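Ferritin like protein (Caulobacter vibrioides, PDB 3HL1) is of unknown precise function but, as a helical ferritin-like protein, probably binds metal. Local coordinates at residues Q59-G69 / H161-E171; Y28-I36 / I304-P314. All blocks are in the same frame, centred on the assembly; numbering follows the deposited sequence.

Contact 1: residues Q59-G69 / H161-E171; sequences QLVSNIANAYG and HVRGNQKQMDE
Asn63, on the last turns of helix 42-67, pairs with the backbone of Met169 (a selenomethionine) through both ends of its amide. OD1 accepts from Met169 N at 2.8 Å, with the donor tilted from the carbonyl plane, while ND2 donates a hydrogen bond to Met169 O, also at 2.8 Å and in the carbonyl plane; ND2 has a further acceptor in Leu182 O. With CG beside its own backbone N (chi1 -74°), Asn63 swings its amide toward the extended backbone around Met169. Asparagine suits this place because one short amide can both donate and accept. Gln59, one turn earlier, needs a longer arm: its extended chain brings OE1 to Glu171 N at 2.9 Å, so glutamine serves by its reach and its acceptor oxygen.

The loop's own glutamines reach back to the helix. Gln168 NE2 spans the helix carbonyl Asn63 O, at 3.0 Å, and the loop carbonyl Gln166 O, both in its amide plane, and Val184 N holds its OE1. Gln166 NE2 reaches Asn66 O at 2.8 Å. A water links Ser62 OG, Asn63 OD1 and Lys167 O.

Apolar contact gathers at the helix end, where Val162 CG2 sits over one face of the Tyr68 ring, 3.5 Å from its centroid; Tyr68 OH bonds to Met155 O. Gly69, with positive phi, closes the helix in a Schellman motif.

At the helix C-terminus Arg163 N supplies a donor to Ala67 O, and Gln166 NE2 joins Gly69 N on Asn66 O. The loop is thus fastened by directional bonds to uncharged groups, which fix its path along the helix.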
loop_
_atom_site.group_PDB
_atom_site.type_symbol
_atom_site.label_atom_id
_atom_site.label_comp_id
_atom_site.label_asym_id
_atom_site.label_seq_id
_atom_site.Cartn_x
_atom_site.Cartn_y
_atom_site.Cartn_z
ATOM N N GLN A 59 -2.884 8.338 -1.510
ATOM C CA GLN A 59 -3.435 9.649 -1.819
ATOM C C GLN A 59 -4.692 9.595 -2.706
ATOM O O GLN A 59 -5.662 10.313 -2.459
ATOM C CB GLN A 59 -2.365 10.526 -2.494
ATOM C CG GLN A 59 -2.942 11.810 -3.099
ATOM C CD GLN A 59 -1.889 12.706 -3.676
ATOM O OE1 GLN A 59 -1.058 13.242 -2.937
ATOM N NE2 GLN A 59 -1.912 12.882 -5.009
ATOM N N LEU A 60 -4.660 8.750 -3.729
ATOM C CA LEU A 60 -5.770 8.621 -4.682
ATOM C C LEU A 60 -6.975 8.049 -4.021
ATOM O O LEU A 60 -8.113 8.505 -4.290
ATOM C CB LEU A 60 -5.351 7.773 -5.899
ATOM C CG LEU A 60 -4.202 8.374 -6.765
ATOM C CD1 LEU A 60 -3.989 7.512 -8.017
ATOM C CD2 LEU A 60 -4.491 9.792 -7.132
ATOM N N VAL A 61 -6.770 7.043 -3.176
ATOM C CA VAL A 61 -7.861 6.484 -2.422
ATOM C C VAL A 61 -8.463 7.555 -1.506
ATOM O O VAL A 61 -9.657 7.700 -1.466
ATOM C CB VAL A 61 -7.499 5.195 -1.632
ATOM C CG1 VAL A 61 -8.674 4.804 -0.711
ATOM C CG2 VAL A 61 -7.194 4.029 -2.586
ATOM N N SER A 62 -7.632 8.318 -0.797
ATOM C CA SER A 62 -8.140 9.409 0.032
ATOM C C SER A 62 -8.993 10.389 -0.809
ATOM O O SER A 62 -10.054 10.856 -0.394
ATOM C CB SER A 62 -6.989 10.187 0.689
ATOM O OG SER A 62 -7.512 11.252 1.491
ATOM N N ASN A 63 -8.507 10.727 -1.989
ATOM C CA ASN A 63 -9.222 11.645 -2.881
ATOM C C ASN A 63 -10.565 11.094 -3.341
ATOM O O ASN A 63 -11.572 11.806 -3.300
ATOM C CB ASN A 63 -8.346 12.029 -4.128
ATOM C CG ASN A 63 -7.241 12.981 -3.780
ATOM O OD1 ASN A 63 -7.202 13.545 -2.663
ATOM N ND2 ASN A 63 -6.310 13.216 -4.766
ATOM N N ILE A 64 -10.606 9.825 -3.684
ATOM C CA ILE A 64 -11.862 9.188 -4.073
ATOM C C ILE A 64 -12.823 9.161 -2.867
ATOM O O ILE A 64 -13.982 9.519 -2.973
ATOM C CB ILE A 64 -11.642 7.729 -4.571
ATOM C CG1 ILE A 64 -10.781 7.701 -5.852
ATOM C CG2 ILE A 64 -13.024 7.037 -4.838
ATOM C CD1 ILE A 64 -10.284 6.306 -6.185
ATOM N N ALA A 65 -12.340 8.667 -1.731
ATOM C CA ALA A 65 -13.159 8.556 -0.519
ATOM C C ALA A 65 -13.696 9.935 -0.146
ATOM O O ALA A 65 -14.872 10.079 0.196
ATOM C CB ALA A 65 -12.343 7.946 0.642
ATOM N N ASN A 66 -12.829 10.935 -0.130
ATOM C CA ASN A 66 -13.251 12.276 0.222
ATOM C C ASN A 66 -14.316 12.864 -0.707
ATOM O O ASN A 66 -15.232 13.588 -0.242
ATOM C CB ASN A 66 -12.070 13.258 0.398
ATOM C CG ASN A 66 -11.512 13.227 1.775
ATOM O OD1 ASN A 66 -12.194 13.575 2.754
ATOM N ND2 ASN A 66 -10.285 12.741 1.896
ATOM N N ALA A 67 -14.201 12.594 -1.992
ATOM C CA ALA A 67 -15.224 13.001 -2.957
ATOM C C ALA A 67 -16.604 12.419 -2.595
ATOM O O ALA A 67 -17.615 13.102 -2.800
ATOM C CB ALA A 67 -14.870 12.572 -4.346
ATOM N N TYR A 68 -16.639 11.188 -2.045
ATOM C CA TYR A 68 -17.869 10.560 -1.572
ATOM C C TYR A 68 -18.265 10.950 -0.126
ATOM O O TYR A 68 -19.254 10.451 0.398
ATOM C CB TYR A 68 -17.775 9.039 -1.671
ATOM C CG TYR A 68 -17.952 8.515 -3.063
ATOM C CD1 TYR A 68 -16.920 8.582 -4.005
ATOM C CD2 TYR A 68 -19.162 7.937 -3.462
ATOM C CE1 TYR A 68 -17.075 8.071 -5.284
ATOM C CE2 TYR A 68 -19.327 7.442 -4.767
ATOM C CZ TYR A 68 -18.274 7.507 -5.657
ATOM O OH TYR A 68 -18.434 7.039 -6.950
ATOM N N GLY A 69 -17.471 11.797 0.507
ATOM C CA GLY A 69 -17.738 12.341 1.821
ATOM C C GLY A 69 -17.044 11.683 3.011
ATOM O O GLY A 69 -17.380 11.971 4.166
ATOM N N HIS A 161 -23.549 10.825 -4.288
ATOM C CA HIS A 161 -22.853 11.428 -3.179
ATOM C C HIS A 161 -21.582 12.160 -3.565
ATOM O O HIS A 161 -20.987 12.825 -2.707
ATOM C CB HIS A 161 -22.510 10.355 -2.155
ATOM C CG HIS A 161 -23.686 9.887 -1.379
ATOM N ND1 HIS A 161 -24.369 8.738 -1.708
ATOM C CD2 HIS A 161 -24.321 10.420 -0.301
ATOM C CE1 HIS A 161 -25.366 8.570 -0.853
ATOM N NE2 HIS A 161 -25.375 9.585 -0.006
ATOM N N VAL A 162 -21.128 12.011 -4.810
ATOM C CA VAL A 162 -19.879 12.657 -5.222
ATOM C C VAL A 162 -20.011 14.165 -5.280
ATOM O O VAL A 162 -20.910 14.699 -5.925
ATOM C CB VAL A 162 -19.358 12.139 -6.524
ATOM C CG1 VAL A 162 -18.086 12.956 -6.892
ATOM C CG2 VAL A 162 -19.111 10.605 -6.417
ATOM N N ARG A 163 -19.126 14.830 -4.565
ATOM C CA ARG A 163 -18.997 16.288 -4.568
ATOM C C ARG A 163 -17.587 16.668 -5.009
ATOM O O ARG A 163 -16.582 16.098 -4.537
ATOM C CB ARG A 163 -19.292 16.841 -3.177
ATOM C CG ARG A 163 -20.758 16.827 -2.831
ATOM C CD ARG A 163 -20.956 17.164 -1.379
ATOM N NE ARG A 163 -22.333 17.439 -0.961
ATOM C CZ ARG A 163 -23.215 16.537 -0.507
ATOM N NH1 ARG A 163 -22.946 15.227 -0.492
ATOM N NH2 ARG A 163 -24.412 16.950 -0.123
ATOM N N GLY A 164 -17.489 17.644 -5.918
ATOM C CA GLY A 164 -16.188 18.053 -6.437
ATOM C C GLY A 164 -15.404 18.920 -5.506
ATOM O O GLY A 164 -15.976 19.636 -4.681
ATOM N N ASN A 165 -14.082 18.837 -5.607
ATOM C CA ASN A 165 -13.173 19.694 -4.818
ATOM C C ASN A 165 -13.310 19.551 -3.316
ATOM O O ASN A 165 -13.090 20.488 -2.564
ATOM C CB ASN A 165 -13.343 21.162 -5.245
ATOM C CG ASN A 165 -12.959 21.370 -6.681
ATOM O OD1 ASN A 165 -11.910 20.893 -7.115
ATOM N ND2 ASN A 165 -13.811 22.044 -7.435
ATOM N N GLN A 166 -13.634 18.336 -2.887
ATOM C CA GLN A 166 -13.964 18.086 -1.507
ATOM C C GLN A 166 -12.826 17.411 -0.811
ATOM O O GLN A 166 -12.635 16.201 -0.981
ATOM C CB GLN A 166 -15.227 17.210 -1.422
ATOM C CG GLN A 166 -15.749 17.081 0.021
ATOM C CD GLN A 166 -17.172 16.600 0.065
ATOM O OE1 GLN A 166 -18.080 17.382 0.350
ATOM N NE2 GLN A 166 -17.385 15.302 -0.239
ATOM N N LYS A 167 -12.073 18.186 -0.023
ATOM C CA LYS A 167 -10.952 17.698 0.756
ATOM C C LYS A 167 -9.990 16.858 -0.091
ATOM O O LYS A 167 -9.582 15.756 0.276
ATOM C CB LYS A 167 -11.478 16.975 1.984
ATOM C CG LYS A 167 -12.405 17.817 2.855
ATOM C CD LYS A 167 -12.790 17.066 4.120
ATOM C CE LYS A 167 -13.508 17.903 5.095
ATOM N NZ LYS A 167 -14.805 18.247 4.567
ATOM N N GLN A 168 -9.624 17.428 -1.248
ATOM C CA GLN A 168 -8.728 16.766 -2.185
ATOM C C GLN A 168 -7.281 17.146 -1.881
ATOM O O GLN A 168 -7.000 18.261 -1.461
ATOM C CB GLN A 168 -9.053 17.145 -3.620
ATOM C CG GLN A 168 -10.409 16.766 -4.072
ATOM C CD GLN A 168 -10.592 15.291 -4.117
ATOM O OE1 GLN A 168 -10.098 14.621 -5.015
ATOM N NE2 GLN A 168 -11.325 14.766 -3.160
HETATM N N MSE A 169 -6.391 16.222 -2.161
HETATM C CA MSE A 169 -4.962 16.345 -1.900
HETATM C C MSE A 169 -4.192 16.111 -3.185
HETATM O O MSE A 169 -4.600 15.331 -4.037
HETATM C CB MSE A 169 -4.605 15.305 -0.859
HETATM C CG MSE A 169 -3.216 15.194 -0.444
HETATM SE SE MSE A 169 -3.302 13.854 0.949
HETATM C CE MSE A 169 -1.495 13.293 0.826
ATOM N N ASP A 170 -3.085 16.821 -3.352
ATOM C CA ASP A 170 -2.243 16.639 -4.543
ATOM C C ASP A 170 -0.747 16.897 -4.245
ATOM O O ASP A 170 -0.243 17.982 -4.487
ATOM C CB ASP A 170 -2.778 17.519 -5.700
ATOM C CG ASP A 170 -2.245 17.074 -7.085
ATOM O OD1 ASP A 170 -1.754 15.915 -7.227
ATOM O OD2 ASP A 170 -2.321 17.885 -8.041
ATOM N N GLU A 171 -0.085 15.880 -3.692
ATOM C CA GLU A 171 1.354 15.860 -3.426
ATOM C C GLU A 171 1.921 14.676 -4.210
ATOM O O GLU A 171 3.041 14.720 -4.700
ATOM C CB GLU A 171 1.629 15.671 -1.937
ATOM C CG GLU A 171 0.811 16.596 -0.987
ATOM C CD GLU A 171 1.287 18.084 -0.949
ATOM O OE1 GLU A 171 2.511 18.350 -0.852
ATOM O OE2 GLU A 171 0.425 18.995 -0.979
HETATM O O HOH W 1 -7.876 13.415 0.060
#

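Contact 2: residues Y28-I36 / I304-P314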
loop_
_atom_site.group_PDB
_atom_site.type_symbol
_atom_site.label_atom_id
_atom_site.label_comp_id
_atom_site.label_asym_id
_atom_site.label_seq_id
_atom_site.Cartn_x
_atom_site.Cartn_y
_atom_site.Cartn_z
ATOM N N TYR A 28 6.242 -2.478 4.544
ATOM C CA TYR A 28 6.729 -3.742 4.039
ATOM C C TYR A 28 7.808 -3.544 2.957
ATOM O O TYR A 28 8.866 -4.101 3.089
ATOM C CB TYR A 28 5.582 -4.645 3.515
ATOM C CG TYR A 28 5.944 -6.113 3.477
ATOM C CD1 TYR A 28 6.603 -6.655 2.364
ATOM C CD2 TYR A 28 5.676 -6.963 4.575
ATOM C CE1 TYR A 28 6.969 -8.007 2.334
ATOM C CE2 TYR A 28 6.041 -8.321 4.551
ATOM C CZ TYR A 28 6.674 -8.818 3.425
ATOM O OH TYR A 28 7.069 -10.081 3.411
ATOM N N TYR A 29 7.491 -2.822 1.901
ATOM C CA TYR A 29 8.368 -2.554 0.805
ATOM C C TYR A 29 9.557 -1.708 1.241
ATOM O O TYR A 29 10.647 -1.898 0.753
ATOM C CB TYR A 29 7.640 -1.823 -0.324
ATOM C CG TYR A 29 6.584 -2.601 -1.091
ATOM C CD1 TYR A 29 6.113 -3.856 -0.657
ATOM C CD2 TYR A 29 5.885 -1.970 -2.128
ATOM C CE1 TYR A 29 5.109 -4.522 -1.341
ATOM C CE2 TYR A 29 4.818 -2.609 -2.771
ATOM C CZ TYR A 29 4.444 -3.880 -2.397
ATOM O OH TYR A 29 3.364 -4.501 -3.044
ATOM N N LEU A 30 9.332 -0.718 2.096
ATOM C CA LEU A 30 10.408 0.150 2.561
ATOM C C LEU A 30 11.451 -0.631 3.342
ATOM O O LEU A 30 12.675 -0.399 3.198
ATOM C CB LEU A 30 9.874 1.294 3.441
ATOM C CG LEU A 30 9.216 2.493 2.727
ATOM C CD1 LEU A 30 8.509 3.430 3.771
ATOM C CD2 LEU A 30 10.237 3.233 1.788
ATOM N N THR A 31 10.973 -1.536 4.188
ATOM C CA THR A 31 11.829 -2.415 5.001
ATOM C C THR A 31 12.726 -3.274 4.108
ATOM O O THR A 31 13.930 -3.317 4.341
ATOM C CB THR A 31 11.002 -3.245 5.997
ATOM O OG1 THR A 31 10.290 -2.321 6.832
ATOM C CG2 THR A 31 11.943 -4.144 6.862
ATOM N N VAL A 32 12.155 -3.871 3.060
ATOM C CA VAL A 32 12.956 -4.597 2.025
ATOM C C VAL A 32 13.911 -3.667 1.320
ATOM O O VAL A 32 15.084 -3.985 1.194
ATOM C CB VAL A 32 12.044 -5.315 1.001
ATOM C CG1 VAL A 32 12.842 -5.926 -0.183
ATOM C CG2 VAL A 32 11.190 -6.330 1.771
ATOM N N LEU A 33 13.419 -2.529 0.849
ATOM C CA LEU A 33 14.252 -1.570 0.123
ATOM C C LEU A 33 15.532 -1.232 0.854
ATOM O O LEU A 33 16.619 -1.384 0.349
ATOM C CB LEU A 33 13.481 -0.260 -0.122
ATOM C CG LEU A 33 14.130 0.840 -0.918
ATOM C CD1 LEU A 33 14.512 0.315 -2.380
ATOM C CD2 LEU A 33 13.279 2.149 -0.904
ATOM N N TYR A 34 15.394 -0.740 2.064
ATOM C CA TYR A 34 16.558 -0.228 2.793
ATOM C C TYR A 34 17.478 -1.316 3.306
ATOM O O TYR A 34 18.634 -1.022 3.633
ATOM C CB TYR A 34 16.121 0.727 3.915
ATOM C CG TYR A 34 15.728 2.077 3.383
ATOM C CD1 TYR A 34 16.676 2.927 2.837
ATOM C CD2 TYR A 34 14.386 2.468 3.325
ATOM C CE1 TYR A 34 16.324 4.155 2.305
ATOM C CE2 TYR A 34 14.028 3.692 2.780
ATOM C CZ TYR A 34 15.003 4.535 2.293
ATOM O OH TYR A 34 14.666 5.747 1.774
ATOM N N SER A 35 17.014 -2.569 3.273
ATOM C CA SER A 35 17.898 -3.717 3.550
ATOM C C SER A 35 18.986 -3.922 2.509
ATOM O O SER A 35 20.004 -4.512 2.832
ATOM C CB SER A 35 17.163 -5.046 3.713
ATOM O OG SER A 35 16.824 -5.597 2.440
ATOM N N ILE A 36 18.775 -3.427 1.292
ATOM C CA ILE A 36 19.672 -3.622 0.205
ATOM C C ILE A 36 20.813 -2.641 0.375
ATOM O O ILE A 36 20.610 -1.443 0.349
ATOM C CB ILE A 36 19.022 -3.412 -1.159
ATOM C CG1 ILE A 36 17.810 -4.359 -1.271
ATOM C CG2 ILE A 36 20.042 -3.705 -2.269
ATOM C CD1 ILE A 36 16.835 -4.061 -2.468
ATOM N N ILE A 304 14.748 4.184 8.818
ATOM C CA ILE A 304 14.667 2.769 8.420
ATOM C C ILE A 304 16.061 2.235 8.099
ATOM O O ILE A 304 16.469 1.142 8.518
ATOM C CB ILE A 304 13.703 2.593 7.202
ATOM C CG1 ILE A 304 12.326 3.093 7.579
ATOM C CG2 ILE A 304 13.657 1.138 6.760
ATOM C CD1 ILE A 304 11.349 3.324 6.367
ATOM N N LEU A 305 16.814 2.995 7.331
ATOM C CA LEU A 305 18.196 2.590 7.012
ATOM C C LEU A 305 19.041 2.469 8.272
ATOM O O LEU A 305 19.863 1.569 8.424
ATOM C CB LEU A 305 18.850 3.587 6.077
ATOM C CG LEU A 305 20.298 3.345 5.668
ATOM C CD1 LEU A 305 20.470 1.980 5.043
ATOM C CD2 LEU A 305 20.708 4.430 4.697
ATOM N N SER A 306 18.821 3.375 9.197
ATOM C CA SER A 306 19.636 3.388 10.394
ATOM C C SER A 306 19.380 2.134 11.248
ATOM O O SER A 306 20.331 1.542 11.767
ATOM C CB SER A 306 19.444 4.692 11.165
ATOM O OG SER A 306 19.902 4.489 12.475
ATOM N N CYS A 307 18.142 1.648 11.308
ATOM C CA CYS A 307 17.845 0.361 11.945
ATOM C C CYS A 307 18.663 -0.764 11.360
ATOM O O CYS A 307 19.363 -1.475 12.077
ATOM C CB CYS A 307 16.362 0.003 11.843
ATOM S SG CYS A 307 15.257 1.029 12.843
ATOM N N TRP A 308 18.606 -0.925 10.037
ATOM C CA TRP A 308 19.364 -1.959 9.370
ATOM C C TRP A 308 20.867 -1.875 9.594
ATOM O O TRP A 308 21.526 -2.900 9.872
ATOM C CB TRP A 308 19.086 -1.923 7.864
ATOM C CG TRP A 308 17.828 -2.592 7.458
ATOM C CD1 TRP A 308 16.839 -2.037 6.734
ATOM C CD2 TRP A 308 17.474 -3.949 7.666
ATOM N NE1 TRP A 308 15.868 -2.978 6.450
ATOM C CE2 TRP A 308 16.224 -4.154 7.039
ATOM C CE3 TRP A 308 18.068 -5.019 8.337
ATOM C CZ2 TRP A 308 15.574 -5.371 7.063
ATOM C CZ3 TRP A 308 17.422 -6.255 8.344
ATOM C CH2 TRP A 308 16.193 -6.422 7.720
ATOM N N LYS A 309 21.419 -0.677 9.444
ATOM C CA LYS A 309 22.821 -0.482 9.711
ATOM C C LYS A 309 23.229 -0.878 11.138
ATOM O O LYS A 309 24.360 -1.313 11.336
ATOM C CB LYS A 309 23.203 0.956 9.468
ATOM C CG LYS A 309 23.375 1.306 7.993
ATOM C CD LYS A 309 23.605 2.808 7.873
ATOM C CE LYS A 309 24.590 3.232 6.853
ATOM N NZ LYS A 309 24.817 2.289 5.738
ATOM N N LEU A 310 22.339 -0.701 12.109
ATOM C CA LEU A 310 22.583 -1.108 13.492
ATOM C C LEU A 310 22.237 -2.554 13.805
ATOM O O LEU A 310 22.357 -2.975 14.945
ATOM C CB LEU A 310 21.903 -0.152 14.484
ATOM C CG LEU A 310 22.469 1.262 14.454
ATOM C CD1 LEU A 310 21.567 2.313 15.043
ATOM C CD2 LEU A 310 23.895 1.332 15.065
ATOM N N GLY A 311 21.826 -3.336 12.815
ATOM C CA GLY A 311 21.477 -4.737 13.053
ATOM C C GLY A 311 20.104 -4.956 13.685
ATOM O O GLY A 311 19.876 -5.971 14.293
ATOM N N ALA A 312 19.180 -4.008 13.498
ATOM C CA ALA A 312 17.811 -4.127 13.967
ATOM C C ALA A 312 16.883 -4.097 12.738
ATOM O O ALA A 312 16.946 -3.184 11.922
ATOM C CB ALA A 312 17.449 -2.971 14.876
ATOM N N VAL A 313 15.991 -5.067 12.641
ATOM C CA VAL A 313 14.975 -5.027 11.604
ATOM C C VAL A 313 14.061 -3.842 11.920
ATOM O O VAL A 313 13.584 -3.694 13.056
ATOM C CB VAL A 313 14.127 -6.320 11.556
ATOM C CG1 VAL A 313 13.111 -6.226 10.393
ATOM C CG2 VAL A 313 15.049 -7.572 11.429
ATOM N N PRO A 314 13.778 -2.989 10.917
ATOM C CA PRO A 314 12.784 -1.983 11.114
ATOM C C PRO A 314 11.495 -2.437 11.776
ATOM O O PRO A 314 10.994 -3.523 11.496
ATOM C CB PRO A 314 12.557 -1.457 9.705
ATOM C CG PRO A 314 13.906 -1.552 9.078
ATOM C CD PRO A 314 14.411 -2.894 9.590
#
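Trp308 projects from helix 292-309 onto the end of helix 8-35, its indole crossing the side chain of Thr31 at about a right angle. The pyrrole edge does the polar work: NE1 donates a hydrogen bond to Thr31 O at 2.9 Å, on a lone pair in the carbonyl plane, although the oxygen lies 19° out of the ring plane. Ser35 CB lies over one indole face, 3.9 Å from the centroid of the five-membered ring, a CH-pi contact; Pro314 CD covers the opposite face. Small Ser35 suits this close approach, and its OG, turned back to Val32 O (chi1 80°) and also bonded to Leu110 N, keeps its polar end off the indole.

Alongside, Thr31 presents two unlike branches. CG2 packs against Trp308 CZ2 at 3.8 Å and against the Pro314 ring, while OG1 bonds to Pro27 O and Tyr316 OH.

Tyr34 lies across both Ile304 and Leu305 at about right angles. Its CD2 meets Ile304 CG2 at 3.8 Å and its CD1 meets Leu305 CB at 4.0 Å. The other branch of Ile304 ends in CD1, which touches Leu30 CD1, so one beta-branched residue serves two neighbours.

The two helix segments cross at -54°, with axes 9.0 Å apart. Apolar surfaces supply most of this buried contact, and the single indole bond across it gives direction, satisfying a buried N-H with a carbonyl near the helix end.

The contacts lie on opposite sides of the chain's centre, about 33 Å apart between centres and about 13 Å between nearest atoms, without touching. Their first segments sit on successive helices, 8-35 and 42-67. Along the chain contact 1 is nested within the loop closed by contact 2: helix 8-35 pairs with helix 292-309, near the C-terminus, whereas the end of helix 42-67 meets the loop between helices 144-157 and 188-207. Contact 2 thus joins helix 292-309 and the turn after it to helix 8-35, bringing together chain regions 268 residues apart, while contact 1 fastens a loop within the intervening sequence, inside the Ferritin-like region, to the far end of the second helix.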